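Local coordinates for probable glutathione S-transferase (Pseudomonas aeruginosa, PDB 6JWK), which probably acts as a maleylpyruvate isomerase, a glutathione S-transferase of the zeta family with likely isomerase and glutathione transferase activities, at residues Trp134-Leu139 with Ala182-Leu187; Asn173-Gly178 with Glu189-Cys194; Ile69-Asp74 with Arg81-Asp86; Ala91-Leu96 with Ala153-Ala158. All coordinates share one frame; numbering follows the deposited sequence.

Interaction 1: residues Trp134-Leu139 with Ala182-Leu187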
# COMPACT_ATOMS: atom_id res chain seq x y z
N TRP B 134 7.84 14.66 -0.58
CA TRP B 134 7.43 13.27 -0.31
C TRP B 134 8.40 12.37 -1.10
O TRP B 134 8.81 11.30 -0.58
CB TRP B 134 5.95 13.07 -0.68
CG TRP B 134 5.03 13.98 0.08
CD1 TRP B 134 4.14 14.85 -0.46
CD2 TRP B 134 4.97 14.17 1.50
NE1 TRP B 134 3.51 15.56 0.53
CE2 TRP B 134 4.02 15.19 1.74
CE3 TRP B 134 5.59 13.57 2.60
CZ2 TRP B 134 3.69 15.63 3.03
CZ3 TRP B 134 5.25 13.98 3.88
CH2 TRP B 134 4.31 15.00 4.08
N VAL B 135 8.79 12.81 -2.31
CA VAL B 135 9.81 12.09 -3.11
C VAL B 135 11.12 12.01 -2.32
O VAL B 135 11.62 10.89 -2.20
CB VAL B 135 9.98 12.65 -4.53
CG1 VAL B 135 11.28 12.18 -5.19
CG2 VAL B 135 8.80 12.26 -5.41
N ALA B 136 11.68 13.10 -1.79
CA ALA B 136 13.02 13.06 -1.13
C ALA B 136 12.96 12.16 0.10
O ALA B 136 13.80 11.31 0.26
CB ALA B 136 13.50 14.46 -0.73
N GLU B 137 11.95 12.33 0.95
CA GLU B 137 11.77 11.51 2.16
C GLU B 137 11.70 10.03 1.76
O GLU B 137 12.40 9.22 2.40
CB GLU B 137 10.46 11.85 2.88
CG GLU B 137 10.35 13.30 3.30
CD GLU B 137 11.06 13.60 4.59
OE1 GLU B 137 10.72 12.95 5.58
OE2 GLU B 137 11.97 14.43 4.58
N GLY B 138 10.86 9.69 0.79
CA GLY B 138 10.62 8.28 0.41
C GLY B 138 11.82 7.65 -0.29
O GLY B 138 12.16 6.51 0.02
N LEU B 139 12.41 8.33 -1.26
CA LEU B 139 13.50 7.72 -2.07
C LEU B 139 14.78 7.62 -1.24
O LEU B 139 15.53 6.67 -1.47
CB LEU B 139 13.72 8.52 -3.36
CG LEU B 139 12.60 8.46 -4.39
CD1 LEU B 139 13.08 9.03 -5.71
CD2 LEU B 139 12.06 7.06 -4.59
N ALA B 182 19.94 12.78 -8.04
CA ALA B 182 21.39 12.61 -7.74
C ALA B 182 21.61 11.89 -6.41
O ALA B 182 22.52 11.08 -6.32
CB ALA B 182 22.13 13.93 -7.78
N PRO B 183 20.86 12.14 -5.31
CA PRO B 183 21.09 11.41 -4.07
C PRO B 183 20.73 9.91 -4.09
O PRO B 183 21.03 9.22 -3.12
CB PRO B 183 20.28 12.15 -3.00
CG PRO B 183 19.95 13.49 -3.66
CD PRO B 183 19.88 13.23 -5.16
N TYR B 184 20.22 9.36 -5.20
CA TYR B 184 19.81 7.92 -5.22
C TYR B 184 20.55 7.16 -6.33
O TYR B 184 19.93 6.56 -7.25
CB TYR B 184 18.27 7.85 -5.32
CG TYR B 184 17.57 8.97 -4.60
CD1 TYR B 184 17.60 9.07 -3.21
CD2 TYR B 184 16.99 10.02 -5.31
CE1 TYR B 184 17.04 10.17 -2.55
CE2 TYR B 184 16.40 11.09 -4.66
CZ TYR B 184 16.41 11.16 -3.28
OH TYR B 184 15.89 12.27 -2.69
N PRO B 185 21.91 7.04 -6.26
CA PRO B 185 22.64 6.37 -7.35
C PRO B 185 22.27 4.88 -7.49
O PRO B 185 22.15 4.40 -8.62
CB PRO B 185 24.13 6.61 -7.01
CG PRO B 185 24.12 6.80 -5.49
CD PRO B 185 22.81 7.54 -5.20
N ALA B 186 22.02 4.16 -6.40
CA ALA B 186 21.66 2.74 -6.51
C ALA B 186 20.26 2.68 -7.18
O ALA B 186 20.04 1.77 -8.02
CB ALA B 186 21.73 2.00 -5.18
N LEU B 187 19.33 3.57 -6.84
CA LEU B 187 17.98 3.52 -7.48
C LEU B 187 18.13 3.79 -8.99
O LEU B 187 17.54 3.03 -9.80
CB LEU B 187 17.01 4.53 -6.84
CG LEU B 187 16.61 4.35 -5.37
CD1 LEU B 187 15.53 5.36 -5.00
CD2 LEU B 187 16.15 2.92 -5.05
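A136 opens the contact of 134-139 with 182-187: its backbone CA stands 3.4 Å from OH of Y184, while its CB lies 3.8 Å from that same hydroxyl oxygen. The hydroxyl end of the tyrosine thus rests against a turn of helix 124-149. One turn further along, L139 carries most of the packing. Its CB sits almost over the centre of the Y184 ring, 3.7 Å from the centroid and only 8° off the ring normal, a clear CH-pi contact. CD1 of L139 lies above the CE2-CD2 side of that face, 4.0 Å from CE2 of Y184, and the two side chains cross at about a right angle. CB of P183 lies against the opposite face of the ring, offset toward the rim. The Y184 chi1 of -34°, well short of a staggered value, swings the ring flat beneath L139. The second branch of L139 turns to another neighbour: CD2 meets CD1 of L187 at 3.9 Å, and that same CD1 also approaches the L139 carbonyl oxygen. Y184 is the N-cap residue of helix 185-195, so the contact docks the start of this helix on helix 124-149. E143, one turn beyond L139, accepts hydrogen bonds from the backbone N of A186 and of L187, tying down that first turn. Helix 162-176 packs alongside, with L171 against L139, L167 against L187 and A174 against V135.

Interaction 2: residues Asn173-Gly178 with Glu189-Cys194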
# COMPACT_ATOMS: atom_id res chain seq x y z
N ASN B 173 8.21 9.38 -12.71
CA ASN B 173 7.32 10.44 -12.20
C ASN B 173 8.17 11.52 -11.53
O ASN B 173 7.91 12.73 -11.81
CB ASN B 173 6.33 9.94 -11.17
CG ASN B 173 5.05 9.41 -11.75
OD1 ASN B 173 4.77 9.64 -12.93
ND2 ASN B 173 4.28 8.72 -10.91
N ALA B 174 9.06 11.11 -10.63
CA ALA B 174 9.91 12.06 -9.88
C ALA B 174 10.77 12.86 -10.88
O ALA B 174 10.93 14.12 -10.68
CB ALA B 174 10.76 11.36 -8.85
N ARG B 175 11.28 12.20 -11.92
CA ARG B 175 12.19 12.84 -12.90
C ARG B 175 11.38 13.91 -13.63
O ARG B 175 11.86 15.05 -13.72
CB ARG B 175 12.75 11.82 -13.90
CG ARG B 175 13.55 12.43 -15.05
CD ARG B 175 14.26 11.35 -15.87
NE ARG B 175 15.16 10.54 -15.02
CZ ARG B 175 14.96 9.28 -14.59
NH1 ARG B 175 13.88 8.62 -14.93
NH2 ARG B 175 15.83 8.72 -13.77
N ARG B 176 10.19 13.52 -14.09
CA ARG B 176 9.29 14.38 -14.89
C ARG B 176 8.85 15.59 -14.04
O ARG B 176 8.59 16.66 -14.63
CB ARG B 176 8.11 13.58 -15.44
CG ARG B 176 7.34 14.34 -16.50
CD ARG B 176 6.31 13.45 -17.17
NE ARG B 176 5.30 13.08 -16.19
CZ ARG B 176 5.14 11.86 -15.64
NH1 ARG B 176 4.19 11.67 -14.74
NH2 ARG B 176 5.91 10.84 -15.98
N MET B 177 8.78 15.47 -12.72
CA MET B 177 8.34 16.60 -11.85
C MET B 177 9.55 17.46 -11.45
O MET B 177 9.41 18.35 -10.60
CB MET B 177 7.61 16.08 -10.60
CG MET B 177 6.19 15.69 -10.88
SD MET B 177 5.20 17.06 -11.54
CE MET B 177 5.36 18.13 -10.11
N GLY B 178 10.74 17.18 -11.98
CA GLY B 178 11.89 18.09 -11.76
C GLY B 178 12.57 17.77 -10.47
O GLY B 178 13.36 18.60 -10.01
N GLU B 189 20.74 3.24 -10.88
CA GLU B 189 21.40 2.10 -11.52
C GLU B 189 20.37 0.97 -11.72
O GLU B 189 20.36 0.33 -12.80
CB GLU B 189 22.60 1.67 -10.68
CG GLU B 189 23.24 0.39 -11.15
CD GLU B 189 24.31 -0.10 -10.19
OE1 GLU B 189 23.96 -0.49 -9.03
OE2 GLU B 189 25.47 -0.02 -10.58
N LEU B 190 19.53 0.71 -10.71
CA LEU B 190 18.54 -0.38 -10.85
C LEU B 190 17.57 -0.01 -11.96
O LEU B 190 17.19 -0.86 -12.76
CB LEU B 190 17.83 -0.57 -9.51
CG LEU B 190 16.69 -1.57 -9.46
CD1 LEU B 190 17.16 -2.93 -9.95
CD2 LEU B 190 16.11 -1.63 -8.04
N GLU B 191 17.15 1.25 -11.97
CA GLU B 191 16.23 1.73 -13.01
C GLU B 191 16.85 1.46 -14.39
O GLU B 191 16.12 0.96 -15.25
CB GLU B 191 15.93 3.20 -12.79
CG GLU B 191 15.02 3.78 -13.85
CD GLU B 191 14.92 5.30 -13.81
OE1 GLU B 191 15.86 5.91 -13.32
OE2 GLU B 191 13.85 5.87 -14.24
N GLY B 192 18.13 1.79 -14.59
CA GLY B 192 18.83 1.57 -15.87
C GLY B 192 18.87 0.10 -16.22
O GLY B 192 18.58 -0.24 -17.39
N ARG B 193 19.10 -0.80 -15.26
CA ARG B 193 19.08 -2.24 -15.57
C ARG B 193 17.70 -2.66 -16.05
O ARG B 193 17.61 -3.53 -16.93
CB ARG B 193 19.41 -3.15 -14.39
CG ARG B 193 20.85 -3.02 -13.95
CD ARG B 193 21.28 -4.06 -12.94
NE ARG B 193 22.55 -3.50 -12.53
CZ ARG B 193 23.04 -3.54 -11.31
NH1 ARG B 193 22.34 -4.10 -10.33
NH2 ARG B 193 24.23 -3.04 -11.07
N CYS B 194 16.65 -2.18 -15.42
CA CYS B 194 15.25 -2.50 -15.86
C CYS B 194 14.95 -1.97 -17.27
O CYS B 194 14.44 -2.74 -18.12
CB CYS B 194 14.29 -1.89 -14.86
SG CYS B 194 14.38 -2.70 -13.23
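R175 and E191 approach from opposite directions and meet through the edges of their charged groups, bridging two helices whose nearest CA atoms, those of R175 and E191, are 11.8 Å apart. The guanidinium grips the carboxylate end-on with two nitrogens, one for each oxygen: NH1 of R175 donates to OE2 of E191 at 2.8 Å, with a nearly straight N-H...O angle of 166°, and NH2 of R175 donates to OE1 of E191, also at 2.8 Å. Both oxygens lie near the guanidinium plane and are met on their syn sides. The two planes are only 26° apart, so the groups join edge to edge in a bidentate salt bridge that fixes their mutual rotation. E191 holds its chain extended to reach R175, whereas R175 is bent at chi3 (-57°), which turns its end nitrogens to face the carboxylate; its NE bonds a glycerol, probably from the crystallisation liquor. The neighbouring arginine is held within its own helix: NH1 of R176 donates to OD1 of N173 at 2.8 Å. On the partner helix, OE1 of E189 lies 3.3 Å from NH2 of R193 but well off the guanidinium plane, a pairing of charges alone. A Schellman motif at G178, where phi turns positive, ends helix 162-176 just beyond R175. The salt bridge therefore links the last turn of that helix to the middle of helix 185-195. L171 packs on E191, L181 of the intervening loop on R175, and N173 reaches helix 10-22 through S10 OG.

Interaction 3: residues Ile69-Asp74 with Arg81-Asp86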
# COMPACT_ATOMS: atom_id res chain seq x y z
N ILE B 69 -3.11 -7.15 -7.82
CA ILE B 69 -3.10 -7.74 -9.18
C ILE B 69 -1.73 -8.41 -9.35
O ILE B 69 -1.68 -9.51 -9.88
CB ILE B 69 -3.36 -6.69 -10.26
CG1 ILE B 69 -4.81 -6.23 -10.23
CG2 ILE B 69 -2.97 -7.24 -11.62
CD1 ILE B 69 -5.02 -4.81 -10.77
N ILE B 70 -0.66 -7.75 -8.96
CA ILE B 70 0.68 -8.37 -9.17
C ILE B 70 0.74 -9.70 -8.42
O ILE B 70 1.24 -10.73 -8.98
CB ILE B 70 1.78 -7.39 -8.79
CG1 ILE B 70 1.85 -6.31 -9.86
CG2 ILE B 70 3.12 -8.09 -8.57
CD1 ILE B 70 2.78 -5.18 -9.47
N ASP B 71 0.30 -9.70 -7.16
CA ASP B 71 0.25 -10.94 -6.33
C ASP B 71 -0.61 -12.02 -7.02
O ASP B 71 -0.18 -13.16 -7.09
CB ASP B 71 -0.36 -10.64 -4.96
CG ASP B 71 -0.31 -11.86 -4.06
OD1 ASP B 71 0.77 -12.15 -3.57
OD2 ASP B 71 -1.36 -12.53 -3.88
N TYR B 72 -1.77 -11.67 -7.56
CA TYR B 72 -2.68 -12.61 -8.26
C TYR B 72 -2.01 -13.20 -9.52
O TYR B 72 -2.18 -14.42 -9.81
CB TYR B 72 -3.97 -11.88 -8.62
CG TYR B 72 -5.02 -12.78 -9.18
CD1 TYR B 72 -5.50 -13.86 -8.45
CD2 TYR B 72 -5.51 -12.60 -10.46
CE1 TYR B 72 -6.46 -14.71 -8.96
CE2 TYR B 72 -6.49 -13.43 -10.99
CZ TYR B 72 -6.97 -14.49 -10.23
OH TYR B 72 -7.93 -15.30 -10.77
N LEU B 73 -1.24 -12.41 -10.26
CA LEU B 73 -0.52 -12.90 -11.46
C LEU B 73 0.43 -14.03 -11.08
O LEU B 73 0.66 -14.91 -11.96
CB LEU B 73 0.24 -11.76 -12.13
CG LEU B 73 -0.62 -10.69 -12.77
CD1 LEU B 73 0.26 -9.62 -13.42
CD2 LEU B 73 -1.58 -11.31 -13.78
N ASP B 74 0.99 -14.04 -9.88
CA ASP B 74 1.84 -15.18 -9.44
C ASP B 74 1.01 -16.47 -9.25
O ASP B 74 1.58 -17.54 -9.38
CB ASP B 74 2.62 -14.88 -8.18
CG ASP B 74 3.94 -14.15 -8.38
OD1 ASP B 74 4.35 -13.92 -9.53
OD2 ASP B 74 4.53 -13.77 -7.35
N ARG B 81 8.57 -15.52 -11.04
CA ARG B 81 7.82 -15.14 -9.83
C ARG B 81 8.00 -13.65 -9.57
O ARG B 81 9.10 -13.18 -9.62
CB ARG B 81 8.26 -16.03 -8.67
CG ARG B 81 7.25 -16.04 -7.54
CD ARG B 81 7.58 -17.06 -6.49
NE ARG B 81 7.24 -18.36 -7.03
CZ ARG B 81 6.02 -18.87 -7.11
NH1 ARG B 81 5.85 -20.07 -7.64
NH2 ARG B 81 4.98 -18.18 -6.66
N LEU B 82 6.95 -12.88 -9.32
CA LEU B 82 7.13 -11.41 -9.08
C LEU B 82 7.30 -11.15 -7.58
O LEU B 82 7.80 -10.08 -7.21
CB LEU B 82 5.95 -10.63 -9.66
CG LEU B 82 5.78 -10.77 -11.17
CD1 LEU B 82 4.54 -10.05 -11.64
CD2 LEU B 82 6.98 -10.27 -11.93
N ILE B 83 6.85 -12.07 -6.74
CA ILE B 83 6.94 -11.96 -5.25
C ILE B 83 7.68 -13.17 -4.73
O ILE B 83 7.25 -14.30 -4.97
CB ILE B 83 5.54 -11.82 -4.60
CG1 ILE B 83 4.79 -10.62 -5.17
CG2 ILE B 83 5.69 -11.72 -3.08
CD1 ILE B 83 3.38 -10.49 -4.69
N PRO B 84 8.75 -13.01 -3.94
CA PRO B 84 9.55 -14.14 -3.50
C PRO B 84 8.78 -15.16 -2.66
O PRO B 84 7.86 -14.80 -1.95
CB PRO B 84 10.61 -13.50 -2.60
CG PRO B 84 10.66 -12.08 -3.09
CD PRO B 84 9.22 -11.74 -3.38
N LEU B 85 9.20 -16.42 -2.74
CA LEU B 85 8.63 -17.53 -1.96
C LEU B 85 9.22 -17.52 -0.55
O LEU B 85 8.47 -17.74 0.41
CB LEU B 85 8.96 -18.85 -2.67
CG LEU B 85 7.95 -19.29 -3.71
CD1 LEU B 85 8.31 -20.68 -4.25
CD2 LEU B 85 6.55 -19.28 -3.11
N ASP B 86 10.52 -17.28 -0.43
CA ASP B 86 11.18 -17.23 0.89
C ASP B 86 10.57 -16.11 1.74
O ASP B 86 10.50 -14.96 1.28
CB ASP B 86 12.67 -16.99 0.74
CG ASP B 86 13.38 -16.93 2.08
OD1 ASP B 86 13.93 -17.95 2.46
OD2 ASP B 86 13.43 -15.86 2.70
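The carboxylate of D74 works through its edge, offering the syn lone pair of each oxygen to two successive backbone N-H groups of 81-86. OD1 of D74 accepts from N of L82 at 2.8 Å with a nearly straight angle of 170°; OD2 of D74 accepts from N of I83 at 2.9 Å, more bent at 140°. The other flat group, the R81 guanidinium, has CD2 of L85 over one face, offset toward the rim. Its plane is inclined 64° to that of the D74 carboxylate, and NH2 of R81 stays 4.5 Å from OD2 of D74, opposite charges near each other but short of a salt bridge; it is the aliphatic CG of R81 that touches this oxygen, at 3.5 Å. CG of D74 lies beside its backbone N, which brings the carboxylate up against the linker. Apolar packing continues the contact: CG2 of I70 meets CD1 of L82 at 3.9 Å, crossing at about a right angle, and CD1 of I83 nestles against D71, 3.3 Å from its OD1 and 3.6 Å from its CA. While OD1 of D71 rests on this methyl, with a weak hydrogen bond to a glycerol, OD2 forms a salt bridge with R90 of the second subunit. The contact pins the linker between the thioredoxin-like domain and the helical domain onto helix 66-76, next to the dimer interface. Buried D74 is satisfied by two backbone donors and by K22, whose salt bridge to OD1 would probably help keep the carboxylate ionised.

Interaction 4: residues Ala91-Leu96 with Ala153-Ala158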
# COMPACT_ATOMS: atom_id res chain seq x y z
N ALA B 91 9.22 -10.45 2.83
CA ALA B 91 8.99 -9.33 3.77
C ALA B 91 9.83 -8.14 3.33
O ALA B 91 9.32 -7.02 3.32
CB ALA B 91 9.28 -9.72 5.20
N GLN B 92 11.08 -8.38 2.92
CA GLN B 92 12.00 -7.31 2.47
C GLN B 92 11.52 -6.69 1.15
O GLN B 92 11.57 -5.49 1.01
CB GLN B 92 13.40 -7.92 2.40
CG GLN B 92 13.98 -8.11 3.79
CD GLN B 92 15.36 -8.75 3.78
OE1 GLN B 92 15.71 -9.50 2.87
NE2 GLN B 92 16.08 -8.54 4.87
N ALA B 93 11.11 -7.51 0.19
CA ALA B 93 10.61 -7.00 -1.12
C ALA B 93 9.31 -6.21 -0.88
O ALA B 93 9.19 -5.08 -1.38
CB ALA B 93 10.46 -8.18 -2.04
N LEU B 94 8.39 -6.74 -0.06
CA LEU B 94 7.11 -6.02 0.23
C LEU B 94 7.38 -4.74 1.01
O LEU B 94 6.69 -3.75 0.74
CB LEU B 94 6.12 -6.92 0.96
CG LEU B 94 5.66 -8.14 0.16
CD1 LEU B 94 4.80 -9.08 1.03
CD2 LEU B 94 4.91 -7.69 -1.07
N GLU B 95 8.42 -4.70 1.83
CA GLU B 95 8.74 -3.48 2.62
C GLU B 95 9.07 -2.36 1.62
O GLU B 95 8.60 -1.20 1.82
CB GLU B 95 9.83 -3.69 3.68
CG GLU B 95 10.29 -2.36 4.31
CD GLU B 95 10.55 -2.20 5.80
OE1 GLU B 95 11.44 -2.90 6.26
OE2 GLU B 95 9.96 -1.24 6.50
N LEU B 96 9.93 -2.65 0.63
CA LEU B 96 10.34 -1.62 -0.34
C LEU B 96 9.18 -1.28 -1.27
O LEU B 96 8.97 -0.11 -1.55
CB LEU B 96 11.58 -2.11 -1.10
CG LEU B 96 12.17 -1.14 -2.10
CD1 LEU B 96 12.35 0.24 -1.52
CD2 LEU B 96 13.50 -1.69 -2.57
N ALA B 153 21.25 -8.36 -8.75
CA ALA B 153 21.27 -7.29 -9.77
C ALA B 153 19.95 -6.56 -9.62
O ALA B 153 19.94 -5.34 -9.74
CB ALA B 153 21.41 -7.86 -11.16
N PHE B 154 18.89 -7.32 -9.36
CA PHE B 154 17.56 -6.78 -8.99
C PHE B 154 17.35 -7.04 -7.50
O PHE B 154 18.09 -7.82 -6.89
CB PHE B 154 16.46 -7.38 -9.85
CG PHE B 154 16.70 -7.24 -11.34
CD1 PHE B 154 16.30 -6.10 -12.01
CD2 PHE B 154 17.49 -8.19 -12.01
CE1 PHE B 154 16.56 -5.95 -13.36
CE2 PHE B 154 17.71 -8.06 -13.37
CZ PHE B 154 17.25 -6.94 -14.04
N PHE B 155 16.27 -6.48 -6.94
CA PHE B 155 16.04 -6.54 -5.48
C PHE B 155 15.94 -8.01 -5.05
O PHE B 155 16.55 -8.39 -4.04
CB PHE B 155 14.81 -5.76 -5.03
CG PHE B 155 14.76 -5.72 -3.53
CD1 PHE B 155 14.16 -6.75 -2.82
CD2 PHE B 155 15.36 -4.70 -2.84
CE1 PHE B 155 14.14 -6.72 -1.44
CE2 PHE B 155 15.35 -4.67 -1.46
CZ PHE B 155 14.75 -5.68 -0.77
N ALA B 156 15.14 -8.79 -5.75
CA ALA B 156 14.81 -10.15 -5.32
C ALA B 156 15.90 -11.12 -5.80
O ALA B 156 15.82 -12.26 -5.40
CB ALA B 156 13.44 -10.54 -5.78
N GLY B 157 16.85 -10.73 -6.63
CA GLY B 157 17.83 -11.68 -7.21
C GLY B 157 18.15 -11.36 -8.66
O GLY B 157 18.40 -10.17 -9.01
N ALA B 158 18.23 -12.39 -9.50
CA ALA B 158 18.70 -12.21 -10.89
C ALA B 158 17.53 -11.75 -11.78
O ALA B 158 17.78 -11.47 -12.97
CB ALA B 158 19.30 -13.52 -11.39
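A type I beta turn, F154 to G157, in the loop joining helices 124-149 and 162-176 of the all-helical GST C-terminal domain, sends the F155 ring into the domain core against helix 87-103. The turn is closed by two backbone bonds between its end residues, F154 N to G157 O at 2.9 Å and G157 N to F154 O at 3.2 Å. With CG anti to the backbone N (chi1 -172°), F155 stands out from the turn and reaches one turn of the helix, Q92 to L96. CE1 of F155 approaches the backbone N of A93 at 3.5 Å and its CB at 4.0 Å, while CZ of F155 comes within 3.6 Å of the carbonyl oxygen of Q92. The Q92 side chain joins in only through CB; its OE1 turns to R151 NH2. V163 of helix 162-176 and H149 of helix 124-149 also pack on the F155 side chain, and E164 OE2 accepts a hydrogen bond from the backbone N of F155, anchoring the turn. The CD2-CE2 side of the ring meets one methyl of L96, which approaches obliquely, its CD2 lying 3.5 Å from CD2 of F155 and 3.7 Å from CE2.

Overall arrangement
Interactions 1, 3 and 4 are buried, whereas interaction 2 is only partly so, but burial alone does not set the chemistry: an aromatic plate or ring wedged among aliphatic groups in interactions 1 and 4, a carboxylate binding backbone N-H groups in interaction 3, and a charged pair between helices in interaction 2. Interactions 1 and 2 share helix 185-195, fastening its start to helix 124-149 and its middle to helix 162-176. A153 and F154 of interaction 4 touch L190, R193 and C194 of interaction 2. Interactions 3 and 4 abut through P84, which packs on A93 and A156, and both border the second subunit.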